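Local atomic coordinates of farnesyl pyrophosphate synthetase (Staphylococcus aureus, PDB entry 5H9D), a protein that probably builds heptaprenyl diphosphate by adding isoprene units to an allylic diphosphate primer, with magnesium as cofactor, as a polyprenyl synthase of the FPP/GGPP family. Residues Glu14-Lys19 and Thr60-Tyr65; Lys19-Lys24 and Gln30-Leu35; His34-Gly39 and Ile74-Leu79; Ile49-Phe54 and Arg192-Ile197. All coordinates share one frame; numbering follows the deposited sequence.

Starting from the N terminus, helix 6-20 makes contact 1 with the beginning of helix 62-85, closing a loop that holds two shorter helices. Contact 2 lies inside that loop, sharing Lys19 with contact 1: helix 26-38 folds back against the chain around Ile21, near the end of helix 6-20. Contact 3 opens where contact 2 ends, the two sharing His34 and Leu35, and carries helix 26-38 to the middle of helix 62-85; it crosses contact 1, and Leu36 packs on Leu17 between them. Contact 4 leaves from the end of helix 43-51, crosses contacts 1 and 3, and spans far along the sequence to helix 188-215. Its centre lies about 30 Å from that of contact 2.

Contact 1: residues Glu14-Lys19 and Thr60-Tyr65; sequences EQRLEK and TSEQTY
Arg16 reaches from helix 6-20 to the first turn of helix 62-85, where Glu62 and Tyr65 receive its guanidinium. Glu62 meets it at the edge, the carboxylate nearly coplanar with it (planes 20° apart). In this salt bridge Arg16 NH1 donates to Glu62 OE2 over 2.9 Å at an N-H...O angle of 159°, though the position of NH1 is uncertain. Tyr65 covers one guanidinium face: Arg16 CZ stands 4.8 Å from the centroid of the Tyr65 ring, over its face, a cation-pi contact. A bend at chi3 (-86°) turns the guanidinium out of line with the rest of the Arg16 chain. Several other polar atoms have partners beyond the pair. Arg16 NE donates to Lys12 O in its own helix, Glu62 OE2 also takes Gln66 NE2, and Tyr65 OH bonds to Glu9 OE2, which Thr60 OG1 shares. Just before Glu62, Ser61 holds the N-cap position, and its O accepts Tyr65 N at 3.2 Å. The arrangement is an interhelical salt bridge backed by an aromatic ring, fastening the N-terminal helix, predicted to be coiled coil, to the start of a long helix of the all-helical isoprenyl synthase fold.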
loop_
_atom_site.group_PDB
_atom_site.type_symbol
_atom_site.label_atom_id
_atom_site.label_comp_id
_atom_site.label_asym_id
_atom_site.label_seq_id
_atom_site.Cartn_x
_atom_site.Cartn_y
_atom_site.Cartn_z
ATOM N N GLU A 14 12.924 3.809 -13.987
ATOM C CA GLU A 14 13.774 3.880 -12.798
ATOM C C GLU A 14 14.340 5.284 -12.551
ATOM O O GLU A 14 14.600 5.677 -11.418
ATOM C CB GLU A 14 14.937 2.892 -12.961
ATOM C CG GLU A 14 15.690 2.592 -11.693
ATOM C CD GLU A 14 14.835 1.817 -10.715
ATOM O OE1 GLU A 14 15.335 1.480 -9.618
ATOM O OE2 GLU A 14 13.660 1.542 -11.059
ATOM N N GLN A 15 14.562 6.017 -13.638
ATOM C CA GLN A 15 15.103 7.370 -13.592
ATOM C C GLN A 15 14.037 8.367 -13.188
ATOM O O GLN A 15 14.338 9.381 -12.572
ATOM C CB GLN A 15 15.690 7.711 -14.947
ATOM C CG GLN A 15 17.103 7.225 -15.066
ATOM C CD GLN A 15 17.599 7.177 -16.486
ATOM O OE1 GLN A 15 17.213 7.983 -17.334
ATOM N NE2 GLN A 15 18.485 6.229 -16.756
ATOM N N ARG A 16 12.794 8.042 -13.533
ATOM C CA ARG A 16 11.614 8.820 -13.209
ATOM C C ARG A 16 11.293 8.546 -11.732
ATOM O O ARG A 16 10.727 9.396 -11.036
ATOM C CB ARG A 16 10.457 8.381 -14.108
ATOM C CG ARG A 16 9.971 9.445 -15.091
ATOM C CD ARG A 16 9.375 8.889 -16.392
ATOM N NE ARG A 16 10.464 8.670 -17.335
ATOM C CZ ARG A 16 10.470 9.059 -18.609
ATOM N NH1 ARG A 16 9.421 9.694 -19.116
ATOM N NH2 ARG A 16 11.541 8.834 -19.362
ATOM N N LEU A 17 11.658 7.358 -11.252
ATOM C CA LEU A 17 11.450 7.016 -9.853
ATOM C C LEU A 17 12.468 7.744 -9.002
ATOM O O LEU A 17 12.152 8.205 -7.908
ATOM C CB LEU A 17 11.609 5.528 -9.610
ATOM C CG LEU A 17 10.338 4.699 -9.741
ATOM C CD1 LEU A 17 10.747 3.230 -9.761
ATOM C CD2 LEU A 17 9.362 5.014 -8.607
ATOM N N GLU A 18 13.695 7.834 -9.497
ATOM C CA GLU A 18 14.754 8.522 -8.782
ATOM C C GLU A 18 14.442 10.013 -8.597
ATOM O O GLU A 18 14.773 10.599 -7.552
ATOM C CB GLU A 18 16.082 8.343 -9.517
ATOM C CG GLU A 18 16.753 7.008 -9.238
ATOM C CD GLU A 18 17.906 6.713 -10.187
ATOM O OE1 GLU A 18 18.491 7.656 -10.756
ATOM O OE2 GLU A 18 18.228 5.524 -10.356
ATOM N N LYS A 19 13.821 10.643 -9.592
ATOM C CA LYS A 19 13.492 12.046 -9.396
ATOM C C LYS A 19 12.326 12.171 -8.400
ATOM O O LYS A 19 12.390 12.959 -7.451
ATOM C CB LYS A 19 13.090 12.721 -10.698
ATOM C CG LYS A 19 12.817 14.208 -10.516
ATOM C CD LYS A 19 11.963 14.757 -11.647
ATOM C CE LYS A 19 11.644 16.241 -11.463
ATOM N NZ LYS A 19 10.936 16.779 -12.657
ATOM N N THR A 60 5.639 3.928 -26.311
ATOM C CA THR A 60 5.159 4.133 -24.949
ATOM C C THR A 60 5.019 5.620 -24.626
ATOM O O THR A 60 5.985 6.364 -24.743
ATOM C CB THR A 60 6.122 3.520 -23.931
ATOM O OG1 THR A 60 6.661 2.299 -24.443
ATOM C CG2 THR A 60 5.395 3.223 -22.669
ATOM N N SER A 61 3.829 6.044 -24.211
ATOM C CA SER A 61 3.601 7.439 -23.876
ATOM C C SER A 61 4.063 7.826 -22.458
ATOM O O SER A 61 4.322 6.959 -21.616
ATOM C CB SER A 61 2.115 7.788 -24.070
ATOM O OG SER A 61 1.248 7.013 -23.265
ATOM N N GLU A 62 4.174 9.129 -22.196
ATOM C CA GLU A 62 4.589 9.578 -20.881
ATOM C C GLU A 62 3.538 9.154 -19.867
ATOM O O GLU A 62 3.858 8.788 -18.736
ATOM C CB GLU A 62 4.743 11.100 -20.845
ATOM C CG GLU A 62 5.406 11.639 -19.559
ATOM C CD GLU A 62 6.655 10.840 -19.173
ATOM O OE1 GLU A 62 7.363 10.356 -20.080
ATOM O OE2 GLU A 62 6.933 10.691 -17.963
ATOM N N GLN A 63 2.276 9.200 -20.272
ATOM C CA GLN A 63 1.195 8.810 -19.384
ATOM C C GLN A 63 1.355 7.379 -18.882
ATOM O O GLN A 63 0.957 7.075 -17.752
ATOM C CB GLN A 63 -0.166 8.953 -20.089
ATOM C CG GLN A 63 -1.282 8.209 -19.365
ATOM C CD GLN A 63 -2.658 8.477 -19.907
ATOM O OE1 GLN A 63 -3.624 7.851 -19.493
ATOM N NE2 GLN A 63 -2.762 9.419 -20.816
ATOM N N THR A 64 1.920 6.498 -19.708
ATOM C CA THR A 64 2.070 5.111 -19.281
ATOM C C THR A 64 3.304 4.967 -18.395
ATOM O O THR A 64 3.324 4.135 -17.502
ATOM C CB THR A 64 2.129 4.107 -20.480
ATOM O OG1 THR A 64 3.365 4.267 -21.169
ATOM C CG2 THR A 64 1.010 4.352 -21.481
ATOM N N TYR A 65 4.324 5.787 -18.619
ATOM C CA TYR A 65 5.505 5.737 -17.770
ATOM C C TYR A 65 5.133 6.269 -16.413
ATOM O O TYR A 65 5.732 5.872 -15.409
ATOM C CB TYR A 65 6.609 6.622 -18.294
ATOM C CG TYR A 65 7.350 6.046 -19.446
ATOM C CD1 TYR A 65 8.077 4.871 -19.313
ATOM C CD2 TYR A 65 7.300 6.657 -20.686
ATOM C CE1 TYR A 65 8.732 4.310 -20.392
ATOM C CE2 TYR A 65 7.956 6.099 -21.782
ATOM C CZ TYR A 65 8.660 4.927 -21.626
ATOM O OH TYR A 65 9.249 4.364 -22.728
#

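Contact 2: residues Lys19-Lys24 and Gln30-Leu35; sequences KAIKSK and QASLHL
Ile21 and Ser32 form the dense part of this contact, with the branched side chain of Ile21 lying against the CB of Ser32. Ile21 CG2 is 3.9 Å from Ser32 CB, and Ile21 CD1 is 4.1 Å from the same carbon. The model brings Ile21 CG1 closer still, but that spacing is doubtful. The Ser32 hydroxyl plays no polar part here: with OG beside its backbone N (chi1 -63°), it bonds back to Leu28 O in its own helix, so that the serine presents mainly carbon to Ile21. Both residues are buried, Ile21 also packing on Leu73 of helix 62-85 and Ser32 on Phe112 and Leu113 of helix 103-121. The two segments belong to a helical hairpin: helix 6-20 ends near Ile21, the chain turns, and helix 26-38 runs back in a roughly antiparallel sense. Packing thins toward Leu33, which is exposed and contributes little more than its backbone, Leu33 N lying 4.2 Å from Ile21 CG2. On the solvent side the CB of Lys22 points away from the facing helix. The turn itself is met by another protein, as Ser23 OG and Lys24 N both bond to Glu106 OE2 of the heptaprenyl diphosphate synthase subunit 1 chain. Within its own chain, Ser23 N bonds to Glu29 OE1 of helix 26-38.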
loop_
_atom_site.group_PDB
_atom_site.type_symbol
_atom_site.label_atom_id
_atom_site.label_comp_id
_atom_site.label_asym_id
_atom_site.label_seq_id
_atom_site.Cartn_x
_atom_site.Cartn_y
_atom_site.Cartn_z
ATOM N N LYS A 19 13.821 10.643 -9.592
ATOM C CA LYS A 19 13.492 12.046 -9.396
ATOM C C LYS A 19 12.326 12.171 -8.400
ATOM O O LYS A 19 12.390 12.959 -7.451
ATOM C CB LYS A 19 13.090 12.721 -10.698
ATOM C CG LYS A 19 12.817 14.208 -10.516
ATOM C CD LYS A 19 11.963 14.757 -11.647
ATOM C CE LYS A 19 11.644 16.241 -11.463
ATOM N NZ LYS A 19 10.936 16.779 -12.657
ATOM N N ALA A 20 11.273 11.382 -8.620
ATOM C CA ALA A 20 10.085 11.383 -7.779
ATOM C C ALA A 20 10.359 11.208 -6.291
ATOM O O ALA A 20 9.599 11.655 -5.454
ATOM C CB ALA A 20 9.138 10.304 -8.259
ATOM N N ILE A 21 11.478 10.594 -5.969
ATOM C CA ILE A 21 11.828 10.322 -4.594
ATOM C C ILE A 21 12.528 11.473 -3.839
ATOM O O ILE A 21 12.619 11.490 -2.600
ATOM C CB ILE A 21 12.647 8.987 -4.580
ATOM C CG1 ILE A 21 11.841 7.941 -3.840
ATOM C CG2 ILE A 21 14.014 9.151 -3.989
ATOM C CD1 ILE A 21 10.456 7.850 -4.325
ATOM N N LYS A 22 13.001 12.452 -4.591
ATOM C CA LYS A 22 13.683 13.576 -3.983
ATOM C C LYS A 22 12.721 14.334 -3.070
ATOM O O LYS A 22 11.551 14.548 -3.416
ATOM C CB LYS A 22 14.284 14.445 -5.093
ATOM C CG LYS A 22 15.371 13.664 -5.822
ATOM C CD LYS A 22 16.151 14.458 -6.840
ATOM C CE LYS A 22 17.366 13.637 -7.310
ATOM N NZ LYS A 22 18.146 14.320 -8.397
ATOM N N SER A 23 13.196 14.721 -1.891
ATOM C CA SER A 23 12.326 15.416 -0.960
ATOM C C SER A 23 12.926 16.620 -0.242
ATOM O O SER A 23 14.132 16.749 -0.105
ATOM C CB SER A 23 11.805 14.392 0.078
ATOM O OG SER A 23 11.334 14.977 1.284
ATOM N N LYS A 24 12.046 17.497 0.232
ATOM C CA LYS A 24 12.453 18.643 0.991
ATOM C C LYS A 24 13.050 18.121 2.300
ATOM O O LYS A 24 13.850 18.809 2.931
ATOM C CB LYS A 24 11.259 19.534 1.265
ATOM C CG LYS A 24 10.897 20.428 0.101
ATOM C CD LYS A 24 10.081 21.640 0.542
ATOM C CE LYS A 24 8.720 21.729 -0.204
ATOM N NZ LYS A 24 7.740 22.702 0.450
ATOM N N GLN A 30 16.866 9.805 1.571
ATOM C CA GLN A 30 17.851 8.753 1.723
ATOM C C GLN A 30 17.178 7.396 1.929
ATOM O O GLN A 30 17.657 6.388 1.414
ATOM C CB GLN A 30 18.721 8.995 2.934
ATOM C CG GLN A 30 19.595 10.212 2.946
ATOM C CD GLN A 30 20.390 10.225 4.237
ATOM O OE1 GLN A 30 21.307 9.399 4.426
ATOM N NE2 GLN A 30 20.018 11.126 5.157
ATOM N N ALA A 31 16.099 7.361 2.710
ATOM C CA ALA A 31 15.392 6.103 2.952
ATOM C C ALA A 31 14.786 5.567 1.646
ATOM O O ALA A 31 15.025 4.420 1.267
ATOM C CB ALA A 31 14.301 6.286 4.011
ATOM N N SER A 32 14.007 6.389 0.960
ATOM C CA SER A 32 13.408 5.977 -0.296
ATOM C C SER A 32 14.472 5.475 -1.282
ATOM O O SER A 32 14.287 4.453 -1.928
ATOM C CB SER A 32 12.633 7.147 -0.910
ATOM O OG SER A 32 11.570 7.535 -0.063
ATOM N N LEU A 33 15.587 6.196 -1.384
ATOM C CA LEU A 33 16.686 5.821 -2.278
ATOM C C LEU A 33 17.395 4.547 -1.787
ATOM O O LEU A 33 17.817 3.695 -2.583
ATOM C CB LEU A 33 17.684 6.955 -2.383
ATOM C CG LEU A 33 18.843 6.635 -3.317
ATOM C CD1 LEU A 33 18.343 6.359 -4.758
ATOM C CD2 LEU A 33 19.812 7.778 -3.288
ATOM N N HIS A 34 17.531 4.412 -0.475
ATOM C CA HIS A 34 18.138 3.216 0.076
ATOM C C HIS A 34 17.358 2.005 -0.456
ATOM O O HIS A 34 17.941 1.106 -1.041
ATOM C CB HIS A 34 18.062 3.240 1.597
ATOM C CG HIS A 34 18.581 2.000 2.249
ATOM N ND1 HIS A 34 19.818 1.468 1.956
ATOM C CD2 HIS A 34 18.045 1.211 3.209
ATOM C CE1 HIS A 34 20.019 0.401 2.711
ATOM N NE2 HIS A 34 18.958 0.223 3.480
ATOM N N LEU A 35 16.038 2.002 -0.247
ATOM C CA LEU A 35 15.161 0.928 -0.716
ATOM C C LEU A 35 15.144 0.808 -2.235
ATOM O O LEU A 35 15.295 -0.276 -2.791
ATOM C CB LEU A 35 13.738 1.171 -0.236
ATOM C CG LEU A 35 12.653 0.167 -0.644
ATOM C CD1 LEU A 35 12.941 -1.202 -0.024
ATOM C CD2 LEU A 35 11.292 0.670 -0.186
#

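Contact 3: residues His34-Gly39 and Ile74-Leu79; sequences HLLSSG and IHMATL
Leu35 and Leu36 both hold CG opposite the backbone N (chi1 179° and -177°), while Met76 swings CG to the side of its own N and then bends at chi3 (82°), which brings its methyl to Leu36. Met76 CE lies 3.7 Å from Leu36 CD1, and it meets Leu36 CB at the same distance. The sulfur is a little farther off, Met76 SD standing 4.0 Å from Leu36 CD1. Leu35 instead passes alongside the root of the methionine in the opposite direction, its CD2 being 4.1 Å from Met76 CB and 4.0 Å from Met76 O. All three are buried; Leu17 of helix 6-20 packs on Leu36, and Leu113 of helix 103-121 on Met76. Beyond them helix 26-38 runs out: Ser38 OG donates to Leu35 O at 3.1 Å, an oxygen that Arg92 NH1 also grips, and Gly39 leaves the helix with positive phi. Helix 62-85, for its part, continues toward the first aspartate-rich motif of the family. Methyl groups, methylenes and a thioether carry most of the contact, so these two helices are joined by shape and dispersion; the hydrogen bonds nearby stay within each helix or go to Arg92, and none links the two segments.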
loop_
_atom_site.group_PDB
_atom_site.type_symbol
_atom_site.label_atom_id
_atom_site.label_comp_id
_atom_site.label_asym_id
_atom_site.label_seq_id
_atom_site.Cartn_x
_atom_site.Cartn_y
_atom_site.Cartn_z
ATOM N N HIS A 34 17.531 4.412 -0.475
ATOM C CA HIS A 34 18.138 3.216 0.076
ATOM C C HIS A 34 17.358 2.005 -0.456
ATOM O O HIS A 34 17.941 1.106 -1.041
ATOM C CB HIS A 34 18.062 3.240 1.597
ATOM C CG HIS A 34 18.581 2.000 2.249
ATOM N ND1 HIS A 34 19.818 1.468 1.956
ATOM C CD2 HIS A 34 18.045 1.211 3.209
ATOM C CE1 HIS A 34 20.019 0.401 2.711
ATOM N NE2 HIS A 34 18.958 0.223 3.480
ATOM N N LEU A 35 16.038 2.002 -0.247
ATOM C CA LEU A 35 15.161 0.928 -0.716
ATOM C C LEU A 35 15.144 0.808 -2.235
ATOM O O LEU A 35 15.295 -0.276 -2.791
ATOM C CB LEU A 35 13.738 1.171 -0.236
ATOM C CG LEU A 35 12.653 0.167 -0.644
ATOM C CD1 LEU A 35 12.941 -1.202 -0.024
ATOM C CD2 LEU A 35 11.292 0.670 -0.186
ATOM N N LEU A 36 14.963 1.930 -2.918
ATOM C CA LEU A 36 14.912 1.918 -4.371
ATOM C C LEU A 36 16.127 1.283 -5.056
ATOM O O LEU A 36 15.996 0.509 -5.997
ATOM C CB LEU A 36 14.728 3.348 -4.881
ATOM C CG LEU A 36 14.584 3.380 -6.391
ATOM C CD1 LEU A 36 13.241 2.779 -6.726
ATOM C CD2 LEU A 36 14.722 4.782 -6.919
ATOM N N SER A 37 17.306 1.629 -4.567
ATOM C CA SER A 37 18.576 1.147 -5.109
ATOM C C SER A 37 19.085 -0.208 -4.615
ATOM O O SER A 37 19.991 -0.758 -5.227
ATOM C CB SER A 37 19.655 2.185 -4.832
ATOM O OG SER A 37 19.692 2.436 -3.432
ATOM N N SER A 38 18.560 -0.724 -3.507
ATOM C CA SER A 38 19.017 -2.019 -3.027
ATOM C C SER A 38 18.356 -2.987 -3.987
ATOM O O SER A 38 18.665 -4.173 -4.035
ATOM C CB SER A 38 18.630 -2.262 -1.548
ATOM O OG SER A 38 17.239 -2.224 -1.306
ATOM N N GLY A 39 17.451 -2.397 -4.768
ATOM C CA GLY A 39 16.702 -3.032 -5.848
ATOM C C GLY A 39 15.968 -4.351 -5.905
ATOM O O GLY A 39 16.446 -5.391 -5.448
ATOM N N ILE A 74 3.736 2.721 -4.949
ATOM C CA ILE A 74 2.720 2.149 -4.061
ATOM C C ILE A 74 3.241 0.780 -3.564
ATOM O O ILE A 74 3.090 0.418 -2.389
ATOM C CB ILE A 74 1.330 1.969 -4.795
ATOM C CG1 ILE A 74 0.670 3.336 -5.014
ATOM C CG2 ILE A 74 0.377 1.121 -3.946
ATOM C CD1 ILE A 74 -0.311 3.381 -6.184
ATOM N N HIS A 75 3.839 0.019 -4.473
ATOM C CA HIS A 75 4.436 -1.260 -4.128
ATOM C C HIS A 75 5.463 -1.068 -2.987
ATOM O O HIS A 75 5.453 -1.785 -1.973
ATOM C CB HIS A 75 5.124 -1.818 -5.362
ATOM C CG HIS A 75 5.861 -3.094 -5.125
ATOM N ND1 HIS A 75 5.366 -4.101 -4.319
ATOM C CD2 HIS A 75 7.046 -3.538 -5.605
ATOM C CE1 HIS A 75 6.218 -5.110 -4.314
ATOM N NE2 HIS A 75 7.244 -4.793 -5.086
ATOM N N MET A 76 6.348 -0.089 -3.180
ATOM C CA MET A 76 7.386 0.278 -2.221
ATOM C C MET A 76 6.797 0.743 -0.888
ATOM O O MET A 76 7.299 0.386 0.186
ATOM C CB MET A 76 8.239 1.404 -2.774
ATOM C CG MET A 76 9.126 1.048 -3.923
ATOM S SD MET A 76 9.829 2.540 -4.715
ATOM C CE MET A 76 11.214 2.907 -3.653
ATOM N N ALA A 77 5.754 1.561 -0.931
ATOM C CA ALA A 77 5.169 1.988 0.332
ATOM C C ALA A 77 4.774 0.714 1.095
ATOM O O ALA A 77 5.031 0.577 2.281
ATOM C CB ALA A 77 3.923 2.913 0.095
ATOM N N THR A 78 4.164 -0.226 0.392
ATOM C CA THR A 78 3.766 -1.465 1.015
ATOM C C THR A 78 4.970 -2.184 1.628
ATOM O O THR A 78 4.916 -2.575 2.801
ATOM C CB THR A 78 3.048 -2.411 0.008
ATOM O OG1 THR A 78 1.808 -1.822 -0.397
ATOM C CG2 THR A 78 2.746 -3.757 0.667
ATOM N N LEU A 79 6.049 -2.362 0.859
ATOM C CA LEU A 79 7.234 -3.024 1.417
ATOM C C LEU A 79 7.721 -2.318 2.703
ATOM O O LEU A 79 7.905 -2.959 3.743
ATOM C CB LEU A 79 8.390 -3.078 0.408
ATOM C CG LEU A 79 8.155 -3.806 -0.917
ATOM C CD1 LEU A 79 9.469 -3.862 -1.695
ATOM C CD2 LEU A 79 7.617 -5.204 -0.679
#

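Contact 4: residues Ile49-Phe54 and Arg192-Ile197; sequences ILSSQF and RKLKMI
Leu194 of helix 188-215 inserts its side chain against the end of helix 43-51, a helix-to-helix junction in the all-alpha isoprenyl synthase fold that joins the N-terminal part of the chain to a helix far along the sequence. Its CD1 does most of the touching. Leu194 CD1 rests 3.5 Å from Ser51 O and 4.1 Å from Phe54 CD2, approaching the phenyl ring obliquely, and the leucine and phenylalanine side chains cross at about a right angle. Its other methyl is farther off, Leu194 CD2 lying 4.4 Å from Ser51 OG. With CG beside the backbone N (chi1 -70°) and the chain extended to CD1 (chi2 164°), the leucine directs that methyl to the Ser51 carbonyl and the Phe54 ring. Outside this first shell, Ser51 OG is tied to Phe47 O of its own helix, and it also makes a weak bond to Thr177 O. Thr177 OG1 bonds to Leu194 O, so one residue of helix 158-183 touches both sides of the junction. Phe54 packs on Pro299 and Pro303 as well, which sets it beside the start of helix 302-315. Around Ile49-Gln53 the chain turns about one oxygen. Ile49 O receives Ser52 N at 2.8 Å and a weak bond from Gln53 NE2. Ser52 OG joins them, donating to Ile49 O over 2.7 Å in the carbonyl plane and on a lone pair, at a C=O...O angle of 144°.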
loop_
_atom_site.group_PDB
_atom_site.type_symbol
_atom_site.label_atom_id
_atom_site.label_comp_id
_atom_site.label_asym_id
_atom_site.label_seq_id
_atom_site.Cartn_x
_atom_site.Cartn_y
_atom_site.Cartn_z
ATOM N N ILE A 49 4.189 -1.166 -18.800
ATOM C CA ILE A 49 4.754 -0.826 -20.105
ATOM C C ILE A 49 4.194 -1.860 -21.124
ATOM O O ILE A 49 3.433 -1.495 -22.006
ATOM C CB ILE A 49 6.349 -0.843 -20.074
ATOM C CG1 ILE A 49 6.916 0.534 -19.694
ATOM C CG2 ILE A 49 6.932 -1.208 -21.443
ATOM C CD1 ILE A 49 6.957 0.787 -18.228
ATOM N N LEU A 50 4.540 -3.141 -20.963
ATOM C CA LEU A 50 4.080 -4.232 -21.847
ATOM C C LEU A 50 2.588 -4.260 -22.136
ATOM O O LEU A 50 2.195 -4.431 -23.281
ATOM C CB LEU A 50 4.475 -5.603 -21.294
ATOM C CG LEU A 50 5.736 -6.199 -21.902
ATOM C CD1 LEU A 50 5.846 -7.625 -21.468
ATOM C CD2 LEU A 50 5.675 -6.108 -23.417
ATOM N N SER A 51 1.766 -4.112 -21.101
ATOM C CA SER A 51 0.315 -4.089 -21.262
ATOM C C SER A 51 -0.157 -2.956 -22.161
ATOM O O SER A 51 -1.267 -2.993 -22.661
ATOM C CB SER A 51 -0.392 -3.914 -19.907
ATOM O OG SER A 51 -0.333 -5.091 -19.131
ATOM N N SER A 52 0.661 -1.937 -22.358
ATOM C CA SER A 52 0.217 -0.830 -23.177
ATOM C C SER A 52 0.512 -0.957 -24.657
ATOM O O SER A 52 -0.031 -0.192 -25.430
ATOM C CB SER A 52 0.793 0.484 -22.660
ATOM O OG SER A 52 2.151 0.612 -23.017
ATOM N N GLN A 53 1.350 -1.909 -25.062
ATOM C CA GLN A 53 1.683 -2.087 -26.488
ATOM C C GLN A 53 0.534 -2.625 -27.386
ATOM O O GLN A 53 0.655 -2.636 -28.615
ATOM C CB GLN A 53 2.894 -3.019 -26.644
ATOM C CG GLN A 53 4.068 -2.696 -25.738
ATOM C CD GLN A 53 4.654 -1.331 -25.985
ATOM O OE1 GLN A 53 5.090 -1.017 -27.096
ATOM N NE2 GLN A 53 4.684 -0.513 -24.954
ATOM N N PHE A 54 -0.566 -3.074 -26.783
ATOM C CA PHE A 54 -1.691 -3.596 -27.567
ATOM C C PHE A 54 -2.816 -2.550 -27.640
ATOM O O PHE A 54 -4.004 -2.867 -27.808
ATOM C CB PHE A 54 -2.172 -4.913 -26.937
ATOM C CG PHE A 54 -1.059 -5.897 -26.720
ATOM C CD1 PHE A 54 -0.652 -6.737 -27.731
ATOM C CD2 PHE A 54 -0.339 -5.902 -25.536
ATOM C CE1 PHE A 54 0.460 -7.561 -27.565
ATOM C CE2 PHE A 54 0.768 -6.720 -25.369
ATOM C CZ PHE A 54 1.167 -7.549 -26.385
ATOM N N ARG A 192 -9.859 -6.422 -21.025
ATOM C CA ARG A 192 -10.398 -7.521 -20.247
ATOM C C ARG A 192 -9.403 -8.675 -20.334
ATOM O O ARG A 192 -9.175 -9.397 -19.364
ATOM C CB ARG A 192 -11.762 -7.941 -20.795
ATOM C CG ARG A 192 -12.836 -8.057 -19.720
ATOM C CD ARG A 192 -12.581 -9.226 -18.783
ATOM N NE ARG A 192 -13.285 -10.436 -19.201
ATOM C CZ ARG A 192 -13.068 -11.117 -20.328
ATOM N NH1 ARG A 192 -12.146 -10.725 -21.203
ATOM N NH2 ARG A 192 -13.785 -12.210 -20.574
ATOM N N LYS A 193 -8.787 -8.820 -21.500
ATOM C CA LYS A 193 -7.808 -9.873 -21.709
ATOM C C LYS A 193 -6.582 -9.660 -20.809
ATOM O O LYS A 193 -6.123 -10.571 -20.128
ATOM C CB LYS A 193 -7.370 -9.895 -23.173
ATOM C CG LYS A 193 -6.986 -11.263 -23.654
ATOM C CD LYS A 193 -8.226 -12.124 -23.695
ATOM C CE LYS A 193 -9.166 -11.719 -24.872
ATOM N NZ LYS A 193 -8.536 -11.937 -26.234
ATOM N N LEU A 194 -6.054 -8.444 -20.807
ATOM C CA LEU A 194 -4.887 -8.154 -19.995
ATOM C C LEU A 194 -5.219 -8.102 -18.506
ATOM O O LEU A 194 -4.387 -8.454 -17.668
ATOM C CB LEU A 194 -4.223 -6.879 -20.503
ATOM C CG LEU A 194 -3.585 -7.168 -21.875
ATOM C CD1 LEU A 194 -3.264 -5.875 -22.612
ATOM C CD2 LEU A 194 -2.343 -8.003 -21.681
ATOM N N LYS A 195 -6.437 -7.697 -18.161
ATOM C CA LYS A 195 -6.808 -7.719 -16.756
ATOM C C LYS A 195 -6.680 -9.185 -16.284
ATOM O O LYS A 195 -6.044 -9.460 -15.268
ATOM C CB LYS A 195 -8.242 -7.223 -16.556
ATOM C CG LYS A 195 -8.684 -7.155 -15.071
ATOM C CD LYS A 195 -10.117 -7.708 -14.857
ATOM C CE LYS A 195 -11.231 -6.779 -15.361
ATOM N NZ LYS A 195 -11.707 -5.767 -14.336
ATOM N N MET A 196 -7.270 -10.118 -17.033
ATOM C CA MET A 196 -7.196 -11.546 -16.694
ATOM C C MET A 196 -5.781 -12.157 -16.766
ATOM O O MET A 196 -5.408 -12.939 -15.878
ATOM C CB MET A 196 -8.160 -12.380 -17.567
ATOM C CG MET A 196 -9.624 -12.082 -17.287
ATOM S SD MET A 196 -10.726 -13.090 -18.215
ATOM C CE MET A 196 -10.969 -14.304 -17.047
ATOM N N ILE A 197 -5.002 -11.812 -17.802
ATOM C CA ILE A 197 -3.634 -12.327 -17.934
ATOM C C ILE A 197 -2.834 -11.941 -16.683
ATOM O O ILE A 197 -2.185 -12.785 -16.039
ATOM C CB ILE A 197 -2.899 -11.724 -19.137
ATOM C CG1 ILE A 197 -3.512 -12.236 -20.442
ATOM C CG2 ILE A 197 -1.412 -12.067 -19.054
ATOM C CD1 ILE A 197 -2.885 -11.678 -21.665
#